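Local coordinates for protein nitric oxide dioxygenase (Rhodothermus marinus DSM 4252, PDB 6WK3) that binds heme within an all-helical globin fold, probably acts as a nitric oxide dioxygenase, and is present here in a form engineered for carbene transfer, at residues 66-71 with 123-128; 76-81 with 130-135; 101-106 with 117-122; 22-27 with 108-113. The protein carries 1 engineered substitution. All blocks are in the same frame, centred on the assembly; numbering follows the deposited sequence.

The four contacts illustrate how a globin is closed by its last long helix. Contacts 3, 1 and 2 follow one another along helix 116-145, which meets helix 94-110, then the loop at 66-71, then helix 75-88; contact 3 is nested within the loops closed by contacts 1 and 2, which cross each other. Contact 4 starts nearest the N-terminus, joins helix 18-39 to the end of helix 94-110, crosses the other three along the chain and touches contact 3 through Leu118. Contacts 1 and 2, about 12 Å apart centre to centre, both reach the heme. Contacts 2 and 4 are about 24 Å apart, centre to centre; contact 2 lies at the heme pocket and contact 4 at the surface.

Contact 1 (66-71 with 123-128); sequences RSIDNP and KEAYDF. With HEM (protoporphyrin IX containing Fe), chain E.
Pro71 brings CB and CG of its ring to Phe128 CE2, CB at 3.9 Å and CG close behind, with the two side chains at about a right angle. Phe128 reaches the loop because its CG stands anti to the backbone N (chi1 174°), swinging the ring off the helix. This partly exposed pair is the closer one between the segments; the buried pair is wider, Ile68 extending CD1 to 4.3 Å from Ala125 CB, with Val14 of helix 8-16 packing on both residues. In the globin fold this is where the turn between the helices called E and F passes the long H helix. The tight inner face of that helix belongs to the heme, where Tyr126 CE2 meets a vinyl group, 3.4 Å from CAB and as near to CBB. The OH of Tyr126 is hydrogen-bonded to Tyr95 O, which fixes the far end of the ring. A leucine in place of Tyr126 would probably leave this vinyl poorly covered and Tyr95 O without its hydroxyl mate. Toward solvent, Lys123 NZ and Asp127 OD2, 3.2 Å apart, form a salt bridge within the helix whose hydrogen bond is weak; it takes no part in holding the loop.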
# COMPACT_ATOMS: atom_id res chain seq x y z
N ARG A 66 2.67 -22.67 -5.69
CA ARG A 66 3.54 -22.99 -6.81
C ARG A 66 5.01 -22.81 -6.48
O ARG A 66 5.87 -23.27 -7.23
CB ARG A 66 3.19 -22.12 -8.02
CG ARG A 66 1.86 -22.40 -8.69
CD ARG A 66 1.93 -21.96 -10.14
NE ARG A 66 0.64 -21.60 -10.71
CZ ARG A 66 -0.08 -22.39 -11.49
NH1 ARG A 66 0.37 -23.61 -11.79
NH2 ARG A 66 -1.24 -21.98 -11.97
N SER A 67 5.33 -22.11 -5.39
CA SER A 67 6.70 -21.77 -5.06
C SER A 67 7.01 -22.15 -3.62
O SER A 67 7.85 -21.51 -2.97
CB SER A 67 6.96 -20.28 -5.30
OG SER A 67 8.17 -19.86 -4.71
N ILE A 68 6.34 -23.18 -3.10
CA ILE A 68 6.53 -23.58 -1.72
C ILE A 68 7.92 -24.17 -1.49
O ILE A 68 8.41 -24.17 -0.35
CB ILE A 68 5.42 -24.56 -1.30
CG1 ILE A 68 5.37 -24.72 0.22
CG2 ILE A 68 5.59 -25.90 -1.97
CD1 ILE A 68 5.13 -23.43 0.97
N ASP A 69 8.59 -24.65 -2.54
CA ASP A 69 9.96 -25.14 -2.39
C ASP A 69 10.98 -24.01 -2.36
O ASP A 69 12.06 -24.16 -1.77
CB ASP A 69 10.33 -26.12 -3.50
CG ASP A 69 9.52 -27.42 -3.44
OD1 ASP A 69 9.13 -27.84 -2.33
OD2 ASP A 69 9.29 -28.01 -4.51
N ASN A 70 10.68 -22.87 -2.99
CA ASN A 70 11.56 -21.70 -2.97
C ASN A 70 10.73 -20.47 -2.61
O ASN A 70 10.31 -19.71 -3.49
CB ASN A 70 12.27 -21.52 -4.32
CG ASN A 70 13.22 -20.33 -4.32
OD1 ASN A 70 13.47 -19.72 -3.28
ND2 ASN A 70 13.76 -20.01 -5.49
N PRO A 71 10.49 -20.25 -1.32
CA PRO A 71 9.73 -19.05 -0.93
C PRO A 71 10.45 -17.75 -1.24
O PRO A 71 9.79 -16.72 -1.41
CB PRO A 71 9.54 -19.24 0.59
CG PRO A 71 9.75 -20.70 0.82
CD PRO A 71 10.78 -21.12 -0.17
N LYS A 123 -1.74 -25.24 7.40
CA LYS A 123 -1.49 -24.51 8.64
C LYS A 123 -0.01 -24.17 8.77
O LYS A 123 0.35 -23.03 9.11
CB LYS A 123 -1.96 -25.32 9.84
CG LYS A 123 -1.82 -24.58 11.16
CD LYS A 123 -2.37 -25.40 12.32
CE LYS A 123 -2.56 -24.55 13.56
NZ LYS A 123 -1.28 -23.94 14.02
N GLU A 124 0.87 -25.14 8.49
CA GLU A 124 2.30 -24.88 8.56
C GLU A 124 2.74 -23.89 7.49
O GLU A 124 3.52 -22.97 7.77
CB GLU A 124 3.08 -26.18 8.44
N ALA A 125 2.24 -24.05 6.27
CA ALA A 125 2.56 -23.09 5.21
C ALA A 125 2.03 -21.71 5.55
O ALA A 125 2.66 -20.70 5.22
CB ALA A 125 2.01 -23.57 3.87
N TYR A 126 0.87 -21.64 6.21
CA TYR A 126 0.35 -20.36 6.65
C TYR A 126 1.20 -19.77 7.76
O TYR A 126 1.53 -18.58 7.74
CB TYR A 126 -1.11 -20.51 7.11
CG TYR A 126 -1.69 -19.21 7.61
CD1 TYR A 126 -1.56 -18.83 8.94
CD2 TYR A 126 -2.36 -18.35 6.75
CE1 TYR A 126 -2.07 -17.63 9.39
CE2 TYR A 126 -2.89 -17.16 7.19
CZ TYR A 126 -2.74 -16.81 8.52
OH TYR A 126 -3.26 -15.62 8.96
N ASP A 127 1.56 -20.60 8.76
CA ASP A 127 2.32 -20.10 9.90
C ASP A 127 3.69 -19.59 9.47
O ASP A 127 4.20 -18.62 10.04
CB ASP A 127 2.48 -21.20 10.95
CG ASP A 127 1.16 -21.55 11.62
OD1 ASP A 127 0.20 -20.75 11.53
OD2 ASP A 127 1.08 -22.64 12.24
N PHE A 128 4.30 -20.23 8.48
CA PHE A 128 5.55 -19.73 7.94
C PHE A 128 5.36 -18.34 7.34
O PHE A 128 6.05 -17.39 7.70
CB PHE A 128 6.11 -20.70 6.90
CG PHE A 128 7.33 -20.19 6.18
CD1 PHE A 128 8.60 -20.38 6.71
CD2 PHE A 128 7.22 -19.53 4.96
CE1 PHE A 128 9.73 -19.91 6.06
CE2 PHE A 128 8.34 -19.06 4.30
CZ PHE A 128 9.60 -19.26 4.84
CHA HEM E . -3.82 -7.23 1.55
CHB HEM E . -2.14 -11.79 1.62
CHC HEM E . -2.90 -11.79 6.40
CHD HEM E . -5.89 -7.99 5.87
C1A HEM E . -3.24 -8.42 1.16
C2A HEM E . -2.71 -8.73 -0.15
C3A HEM E . -2.25 -9.98 -0.13
C4A HEM E . -2.47 -10.53 1.19
CMA HEM E . -1.60 -10.73 -1.32
CAA HEM E . -2.67 -7.77 -1.36
CBA HEM E . -1.36 -7.00 -1.31
CGA HEM E . -1.20 -6.20 -2.57
O1A HEM E . -1.55 -4.99 -2.57
O2A HEM E . -0.72 -6.76 -3.59
C1B HEM E . -2.14 -12.19 2.94
C2B HEM E . -1.58 -13.41 3.48
C3B HEM E . -1.81 -13.41 4.81
C4B HEM E . -2.50 -12.18 5.14
CMB HEM E . -0.89 -14.49 2.62
CAB HEM E . -1.40 -14.46 5.87
CBB HEM E . -0.42 -15.35 5.70
C1C HEM E . -3.80 -10.78 6.68
C2C HEM E . -4.36 -10.48 7.98
C3C HEM E . -5.20 -9.45 7.85
C4C HEM E . -5.19 -9.03 6.46
CMC HEM E . -4.06 -11.25 9.29
CAC HEM E . -5.99 -8.85 9.03
CBC HEM E . -7.16 -8.24 8.83
C1D HEM E . -5.51 -7.36 4.70
C2D HEM E . -5.85 -6.01 4.25
C3D HEM E . -5.27 -5.82 3.05
C4D HEM E . -4.55 -7.02 2.70
CMD HEM E . -6.72 -5.01 5.04
CAD HEM E . -5.32 -4.57 2.15
CBD HEM E . -4.44 -3.47 2.72
CGD HEM E . -4.10 -2.44 1.67
O1D HEM E . -4.10 -2.79 0.45
O2D HEM E . -3.81 -1.28 2.05
NA HEM E . -3.08 -9.54 1.95
NB HEM E . -2.68 -11.47 3.98
NC HEM E . -4.33 -9.87 5.79
ND HEM E . -4.72 -7.92 3.72
FE HEM E . -3.81 -9.75 3.83

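Contact 2 (76-81 with 130-135); sequences AAIRRM and AHLLST. With HEM (protoporphyrin IX containing Fe), chain E.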
# COMPACT_ATOMS: atom_id res chain seq x y z
N ALA A 76 9.34 -10.05 -3.97
CA ALA A 76 8.65 -8.82 -4.35
C ALA A 76 7.20 -8.83 -3.87
O ALA A 76 6.70 -7.80 -3.39
CB ALA A 76 8.69 -8.64 -5.87
N ALA A 77 6.53 -9.97 -3.98
CA ALA A 77 5.14 -10.07 -3.54
C ALA A 77 5.02 -9.99 -2.03
O ALA A 77 4.08 -9.40 -1.50
CB ALA A 77 4.52 -11.37 -4.06
N ILE A 78 5.96 -10.61 -1.31
CA ILE A 78 5.99 -10.49 0.14
C ILE A 78 6.16 -9.04 0.55
O ILE A 78 5.52 -8.56 1.50
CB ILE A 78 7.12 -11.38 0.73
CG1 ILE A 78 6.76 -12.86 0.60
CG2 ILE A 78 7.41 -11.00 2.18
CD1 ILE A 78 7.97 -13.77 0.56
N ARG A 79 7.02 -8.31 -0.17
CA ARG A 79 7.19 -6.88 0.09
C ARG A 79 5.87 -6.14 -0.05
O ARG A 79 5.50 -5.33 0.81
CB ARG A 79 8.23 -6.30 -0.87
CG ARG A 79 9.31 -5.48 -0.19
CD ARG A 79 10.07 -4.61 -1.20
NE ARG A 79 10.46 -5.36 -2.39
CZ ARG A 79 11.48 -6.21 -2.44
NH1 ARG A 79 12.23 -6.41 -1.36
NH2 ARG A 79 11.76 -6.85 -3.57
N ARG A 80 5.13 -6.41 -1.13
CA ARG A 80 3.83 -5.77 -1.32
C ARG A 80 2.88 -6.09 -0.18
O ARG A 80 2.20 -5.20 0.33
CB ARG A 80 3.23 -6.20 -2.66
CG ARG A 80 3.52 -5.25 -3.80
CD ARG A 80 2.57 -5.50 -4.96
NE ARG A 80 2.22 -6.91 -5.09
CZ ARG A 80 2.93 -7.81 -5.76
NH1 ARG A 80 4.04 -7.45 -6.39
NH2 ARG A 80 2.52 -9.07 -5.81
N MET A 81 2.83 -7.36 0.24
CA MET A 81 1.95 -7.73 1.34
C MET A 81 2.30 -6.97 2.62
O MET A 81 1.41 -6.51 3.34
CB MET A 81 2.02 -9.23 1.60
CG MET A 81 1.44 -10.07 0.48
SD MET A 81 1.70 -11.83 0.74
CE MET A 81 2.06 -12.35 -0.93
N ALA A 130 2.87 -16.27 7.73
CA ALA A 130 2.40 -15.32 8.74
C ALA A 130 3.55 -14.79 9.59
O ALA A 130 3.62 -13.59 9.86
CB ALA A 130 1.35 -15.98 9.63
N HIS A 131 4.44 -15.68 10.03
CA HIS A 131 5.54 -15.24 10.89
C HIS A 131 6.48 -14.30 10.14
O HIS A 131 7.02 -13.36 10.73
CB HIS A 131 6.31 -16.45 11.41
CG HIS A 131 7.30 -16.12 12.49
ND1 HIS A 131 6.99 -16.18 13.83
CD2 HIS A 131 8.60 -15.74 12.43
CE1 HIS A 131 8.05 -15.84 14.55
NE2 HIS A 131 9.04 -15.57 13.72
N LEU A 132 6.67 -14.54 8.85
CA LEU A 132 7.51 -13.67 8.05
C LEU A 132 6.83 -12.32 7.83
O LEU A 132 7.46 -11.26 7.98
CB LEU A 132 7.84 -14.37 6.73
CG LEU A 132 8.49 -13.62 5.58
CD1 LEU A 132 9.67 -12.78 6.06
CD2 LEU A 132 8.92 -14.65 4.55
N LEU A 133 5.54 -12.32 7.49
CA LEU A 133 4.83 -11.07 7.25
C LEU A 133 4.71 -10.24 8.53
O LEU A 133 4.94 -9.03 8.51
CB LEU A 133 3.44 -11.36 6.68
CG LEU A 133 3.43 -11.91 5.26
CD1 LEU A 133 2.01 -12.07 4.76
CD2 LEU A 133 4.25 -11.02 4.34
N SER A 134 4.36 -10.88 9.64
CA SER A 134 4.10 -10.13 10.87
C SER A 134 5.37 -9.54 11.47
O SER A 134 5.33 -8.45 12.05
CB SER A 134 3.40 -11.02 11.89
OG SER A 134 4.16 -12.19 12.15
N THR A 135 6.51 -10.23 11.33
CA THR A 135 7.73 -9.69 11.91
C THR A 135 8.28 -8.53 11.08
O THR A 135 8.75 -7.53 11.64
CB THR A 135 8.78 -10.79 12.08
OG1 THR A 135 8.88 -11.56 10.87
CG2 THR A 135 8.40 -11.71 13.23
CHA HEM E . -3.82 -7.23 1.55
CHB HEM E . -2.14 -11.79 1.62
CHC HEM E . -2.90 -11.79 6.40
CHD HEM E . -5.89 -7.99 5.87
C1A HEM E . -3.24 -8.42 1.16
C2A HEM E . -2.71 -8.73 -0.15
C3A HEM E . -2.25 -9.98 -0.13
C4A HEM E . -2.47 -10.53 1.19
CMA HEM E . -1.60 -10.73 -1.32
CAA HEM E . -2.67 -7.77 -1.36
CBA HEM E . -1.36 -7.00 -1.31
CGA HEM E . -1.20 -6.20 -2.57
O1A HEM E . -1.55 -4.99 -2.57
O2A HEM E . -0.72 -6.76 -3.59
C1B HEM E . -2.14 -12.19 2.94
C2B HEM E . -1.58 -13.41 3.48
C3B HEM E . -1.81 -13.41 4.81
C4B HEM E . -2.50 -12.18 5.14
CMB HEM E . -0.89 -14.49 2.62
CAB HEM E . -1.40 -14.46 5.87
CBB HEM E . -0.42 -15.35 5.70
C1C HEM E . -3.80 -10.78 6.68
C2C HEM E . -4.36 -10.48 7.98
C3C HEM E . -5.20 -9.45 7.85
C4C HEM E . -5.19 -9.03 6.46
CMC HEM E . -4.06 -11.25 9.29
CAC HEM E . -5.99 -8.85 9.03
CBC HEM E . -7.16 -8.24 8.83
C1D HEM E . -5.51 -7.36 4.70
C2D HEM E . -5.85 -6.01 4.25
C3D HEM E . -5.27 -5.82 3.05
C4D HEM E . -4.55 -7.02 2.70
CMD HEM E . -6.72 -5.01 5.04
CAD HEM E . -5.32 -4.57 2.15
CBD HEM E . -4.44 -3.47 2.72
CGD HEM E . -4.10 -2.44 1.67
O1D HEM E . -4.10 -2.79 0.45
O2D HEM E . -3.81 -1.28 2.05
NA HEM E . -3.08 -9.54 1.95
NB HEM E . -2.68 -11.47 3.98
NC HEM E . -4.33 -9.87 5.79
ND HEM E . -4.72 -7.92 3.72
FE HEM E . -3.81 -9.75 3.83
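The guanidinium of Arg80 carries Ala77 CA against one face, 3.5 Å above its plane and displaced toward the rim, while its edge receives O2A of a heme propionate. The bond from NE to O2A is long at 3.3 Å and moderately bent, with an angle of 151° at the hydrogen; the charge of Arg80 probably adds to its hold on the propionate. On the other helix the His131 ring has Thr135 CG2 over one face. Across the two helices the contact is wholly apolar. Leu133 sends CD2 into the angle between Ile78 CG2, at 3.8 Å, and Met81 CB, at 4.0 Å, and its other methyl, CD1, turns toward the heme. Ile78 also touches Leu132, methyl to methyl. From CB the chain of Met81 leads off to the heme, CG lying 3.6 Å from CMA, and bends only at its last torsion; SD lies beside heme CHB and Leu133 CD1. An alanine at Met81 would probably open a gap beside the heme methyl and leave Leu133 CD1 without its sulfur neighbour. This is the meeting of the F and H helices of a globin: Leu133 packs on His85, the axial ligand of the heme iron. Segments 76-81 and 130-135 cross at -55°, axes 10.2 Å apart, while Tyr95 of helix 94-110 closes over Leu133 and Ala130, and Leu144 of the second subunit packs on Arg79.

Contact 3 (101-106 with 117-122); sequences CLRDAI and TLLQAW
Arg103 and Leu119 mark the nearest passage of the two backbones, their CA atoms 6.8 Å apart. The helical segments run in roughly opposed directions, at 146°, with axes 10.7 Å apart at closest approach, a gap bridged by side chains. Leu119 fills much of it. Its CD2 rests 3.8 Å from the backbone O of Arg103, against the aliphatic CG of the same residue, and 3.8 Å from Ile106 CG2, the isoleucine and leucine side chains running alongside and pointing opposite ways. Such a pair, consecutive along the chain and joined by a short connection, is the G-H helical hairpin of the globin fold. Ile106 makes a second contact with its other branch: CG1 lies anti to the carbonyl carbon (chi1 -68°), which carries CD1 over one face of the Trp122 indole, displaced toward the rim and 4.1 Å from CG. The indole NE1 is hydrogen-bonded to Ser17 OG. Of its side chain, Arg103 offers Leu119 the aliphatic part; the bent chain brings NH1 back to Asp104 OD1 at 2.8 Å in a salt bridge of weak hydrogen-bond geometry, and Asp104 OD2 has a second partner in Arg39.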
# COMPACT_ATOMS: atom_id res chain seq x y z
N CYS A 101 -10.33 -18.59 9.68
CA CYS A 101 -11.26 -18.45 8.57
C CYS A 101 -10.75 -19.13 7.30
O CYS A 101 -11.56 -19.63 6.51
CB CYS A 101 -11.53 -16.97 8.31
SG CYS A 101 -12.15 -16.08 9.76
N LEU A 102 -9.43 -19.15 7.10
CA LEU A 102 -8.88 -19.82 5.92
C LEU A 102 -8.98 -21.33 6.04
O LEU A 102 -9.24 -22.02 5.04
CB LEU A 102 -7.42 -19.39 5.73
CG LEU A 102 -6.60 -20.09 4.64
CD1 LEU A 102 -7.24 -19.92 3.28
CD2 LEU A 102 -5.16 -19.57 4.64
N ARG A 103 -8.78 -21.87 7.24
CA ARG A 103 -8.95 -23.31 7.45
C ARG A 103 -10.37 -23.74 7.09
O ARG A 103 -10.57 -24.70 6.34
CB ARG A 103 -8.64 -23.67 8.90
CG ARG A 103 -8.49 -25.17 9.14
CD ARG A 103 -9.15 -25.61 10.44
NE ARG A 103 -8.78 -24.78 11.58
CZ ARG A 103 -9.65 -24.11 12.32
NH1 ARG A 103 -10.95 -24.16 12.03
NH2 ARG A 103 -9.24 -23.38 13.35
N ASP A 104 -11.37 -23.02 7.60
CA ASP A 104 -12.75 -23.38 7.33
C ASP A 104 -13.16 -23.08 5.89
O ASP A 104 -14.04 -23.75 5.35
CB ASP A 104 -13.68 -22.68 8.33
CG ASP A 104 -13.41 -23.11 9.77
OD1 ASP A 104 -12.91 -24.23 9.98
OD2 ASP A 104 -13.70 -22.32 10.70
N ALA A 105 -12.52 -22.09 5.25
CA ALA A 105 -12.75 -21.89 3.83
C ALA A 105 -12.27 -23.09 3.02
O ALA A 105 -12.93 -23.52 2.08
CB ALA A 105 -12.05 -20.61 3.36
N ILE A 106 -11.11 -23.65 3.39
CA ILE A 106 -10.61 -24.83 2.71
C ILE A 106 -11.50 -26.03 2.99
O ILE A 106 -11.83 -26.80 2.08
CB ILE A 106 -9.14 -25.10 3.12
CG1 ILE A 106 -8.23 -24.00 2.55
CG2 ILE A 106 -8.69 -26.46 2.62
CD1 ILE A 106 -6.78 -24.09 3.03
N THR A 117 -4.67 -34.05 7.19
CA THR A 117 -3.27 -33.87 6.83
C THR A 117 -3.09 -32.67 5.91
O THR A 117 -2.15 -31.88 6.09
CB THR A 117 -2.70 -35.13 6.17
OG1 THR A 117 -3.66 -35.69 5.27
CG2 THR A 117 -2.32 -36.16 7.22
N LEU A 118 -3.99 -32.50 4.93
CA LEU A 118 -3.89 -31.35 4.04
C LEU A 118 -4.08 -30.05 4.81
O LEU A 118 -3.41 -29.05 4.53
CB LEU A 118 -4.93 -31.46 2.92
CG LEU A 118 -4.77 -30.38 1.85
CD1 LEU A 118 -3.34 -30.36 1.33
CD2 LEU A 118 -5.75 -30.58 0.69
N LEU A 119 -4.98 -30.04 5.79
CA LEU A 119 -5.18 -28.85 6.60
C LEU A 119 -3.96 -28.55 7.46
O LEU A 119 -3.61 -27.39 7.67
CB LEU A 119 -6.44 -29.00 7.46
CG LEU A 119 -7.75 -29.01 6.67
CD1 LEU A 119 -8.88 -29.62 7.48
CD2 LEU A 119 -8.10 -27.61 6.19
N GLN A 120 -3.29 -29.60 7.96
CA GLN A 120 -2.09 -29.38 8.76
C GLN A 120 -0.95 -28.85 7.91
O GLN A 120 -0.16 -28.02 8.37
CB GLN A 120 -1.68 -30.68 9.46
CG GLN A 120 -0.45 -30.54 10.34
CD GLN A 120 -0.62 -29.47 11.41
OE1 GLN A 120 -1.72 -29.25 11.92
NE2 GLN A 120 0.48 -28.79 11.75
N ALA A 121 -0.84 -29.33 6.67
CA ALA A 121 0.17 -28.79 5.76
C ALA A 121 -0.06 -27.31 5.50
O ALA A 121 0.87 -26.50 5.56
CB ALA A 121 0.18 -29.58 4.45
N TRP A 122 -1.32 -26.93 5.25
CA TRP A 122 -1.61 -25.53 4.98
C TRP A 122 -1.47 -24.67 6.22
O TRP A 122 -1.10 -23.50 6.12
CB TRP A 122 -3.01 -25.38 4.37
CG TRP A 122 -2.95 -25.47 2.89
CD1 TRP A 122 -3.27 -26.55 2.11
CD2 TRP A 122 -2.48 -24.46 1.99
NE1 TRP A 122 -3.05 -26.26 0.79
CE2 TRP A 122 -2.57 -24.98 0.68
CE3 TRP A 122 -2.02 -23.15 2.16
CZ2 TRP A 122 -2.20 -24.24 -0.44
CZ3 TRP A 122 -1.65 -22.41 1.04
CH2 TRP A 122 -1.75 -22.96 -0.24

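Contact 4 (22-27 with 108-113); sequences QKHSVA and EVLGPD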
# COMPACT_ATOMS: atom_id res chain seq x y z
N GLN A 22 -5.80 -23.74 -8.61
CA GLN A 22 -6.01 -23.17 -9.93
C GLN A 22 -7.50 -23.04 -10.25
O GLN A 22 -7.89 -22.14 -11.00
CB GLN A 22 -5.32 -24.01 -11.00
CG GLN A 22 -3.81 -23.96 -10.93
CD GLN A 22 -3.15 -24.83 -11.99
OE1 GLN A 22 -2.14 -24.46 -12.59
NE2 GLN A 22 -3.73 -26.01 -12.23
N LYS A 23 -8.32 -23.92 -9.69
CA LYS A 23 -9.76 -23.88 -9.94
C LYS A 23 -10.56 -23.21 -8.84
O LYS A 23 -11.65 -22.70 -9.11
CB LYS A 23 -10.29 -25.31 -10.14
CG LYS A 23 -9.99 -25.91 -11.51
CD LYS A 23 -10.67 -27.27 -11.68
CE LYS A 23 -10.44 -27.85 -13.08
NZ LYS A 23 -10.96 -26.96 -14.15
N HIS A 24 -10.05 -23.18 -7.60
CA HIS A 24 -10.88 -22.80 -6.46
C HIS A 24 -10.27 -21.72 -5.57
O HIS A 24 -10.84 -21.43 -4.51
CB HIS A 24 -11.19 -24.03 -5.59
CG HIS A 24 -11.87 -25.14 -6.33
ND1 HIS A 24 -12.96 -24.95 -7.14
CD2 HIS A 24 -11.61 -26.47 -6.36
CE1 HIS A 24 -13.35 -26.10 -7.65
NE2 HIS A 24 -12.54 -27.05 -7.19
N SER A 25 -9.13 -21.13 -5.94
CA SER A 25 -8.50 -20.18 -5.02
C SER A 25 -9.35 -18.93 -4.83
O SER A 25 -9.31 -18.32 -3.76
CB SER A 25 -7.10 -19.81 -5.51
OG SER A 25 -7.15 -19.15 -6.77
N VAL A 26 -10.14 -18.55 -5.83
CA VAL A 26 -11.05 -17.42 -5.66
C VAL A 26 -12.19 -17.79 -4.71
O VAL A 26 -12.58 -16.99 -3.85
CB VAL A 26 -11.58 -16.94 -7.03
CG1 VAL A 26 -12.71 -15.94 -6.83
CG2 VAL A 26 -10.45 -16.33 -7.84
N ALA A 27 -12.74 -19.00 -4.85
CA ALA A 27 -13.76 -19.45 -3.91
C ALA A 27 -13.21 -19.52 -2.49
O ALA A 27 -13.89 -19.15 -1.53
CB ALA A 27 -14.31 -20.80 -4.34
N GLU A 108 -14.64 -26.03 3.54
CA GLU A 108 -15.91 -25.88 2.85
C GLU A 108 -15.76 -26.10 1.35
O GLU A 108 -16.54 -26.85 0.74
CB GLU A 108 -16.49 -24.50 3.14
CG GLU A 108 -17.96 -24.34 2.83
CD GLU A 108 -18.42 -22.92 3.07
OE1 GLU A 108 -18.39 -22.12 2.10
OE2 GLU A 108 -18.79 -22.60 4.22
N VAL A 109 -14.75 -25.47 0.73
CA VAL A 109 -14.66 -25.48 -0.72
C VAL A 109 -14.21 -26.85 -1.23
O VAL A 109 -14.79 -27.39 -2.18
CB VAL A 109 -13.73 -24.36 -1.21
CG1 VAL A 109 -13.45 -24.52 -2.69
CG2 VAL A 109 -14.37 -23.00 -0.93
N LEU A 110 -13.19 -27.43 -0.60
CA LEU A 110 -12.65 -28.71 -1.05
C LEU A 110 -13.46 -29.90 -0.55
O LEU A 110 -13.22 -31.02 -1.02
CB LEU A 110 -11.20 -28.85 -0.60
CG LEU A 110 -10.25 -27.80 -1.17
CD1 LEU A 110 -8.81 -28.26 -1.06
CD2 LEU A 110 -10.61 -27.48 -2.62
N GLY A 111 -14.40 -29.70 0.37
CA GLY A 111 -15.27 -30.75 0.83
C GLY A 111 -14.51 -31.95 1.36
O GLY A 111 -13.80 -31.88 2.37
N PRO A 112 -14.65 -33.09 0.67
CA PRO A 112 -13.96 -34.30 1.13
C PRO A 112 -12.44 -34.23 1.02
O PRO A 112 -11.75 -34.82 1.85
CB PRO A 112 -14.54 -35.40 0.23
CG PRO A 112 -15.04 -34.68 -0.98
CD PRO A 112 -15.51 -33.34 -0.50
N ASP A 113 -11.91 -33.53 0.02
CA ASP A 113 -10.47 -33.46 -0.19
C ASP A 113 -9.75 -32.60 0.84
O ASP A 113 -8.52 -32.50 0.78
CB ASP A 113 -10.17 -32.93 -1.59
CG ASP A 113 -10.69 -33.85 -2.68
OD1 ASP A 113 -11.37 -34.83 -2.34
OD2 ASP A 113 -10.40 -33.59 -3.87
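His24 overlaps Val109 with the root of its side chain, CB lying 3.7 Å from Val109 CG1 and CG not much farther. The imidazole then reaches along to the next residue, where CD2 stands 4.0 Å from Leu110 CD2. Both approaches to the ring are oblique, whereas one of its faces is covered squarely by Lys23 CB of its own helix, 3.9 Å above the ring centre. Val109 divides its methyls mainly between two partners. With CG1 anti to the backbone N (chi1 170°) and directed at His24, CG2 is left to meet Ala27, at 4.1 Å from CB and 3.9 Å from the carbonyl O. The same carbonyl accepts a hydrogen bond from Thr31 OG1. In globin terms this is the crossing of the B and G helices near the end of G, an apolar seam close to the surface. The B-helix segment is kinked here, the N atoms of Val26 and Ala27 lacking bonds to the preceding turn. Past the seam the chain turns: Gly111 is the first residue to leave helical geometry, with a phi of 55°, and a beta carbon on it would run into the ring of Pro112. A short 3-10 turn follows, in which Asp113 N bonds to Leu110 O at 3.0 Å. Leu110 also touches Leu118, which links the seam to helix 116-145. The side chain of Ala27 lies about 10 Å from the copper ion held by Glu51 and His55, too far to take part in that site.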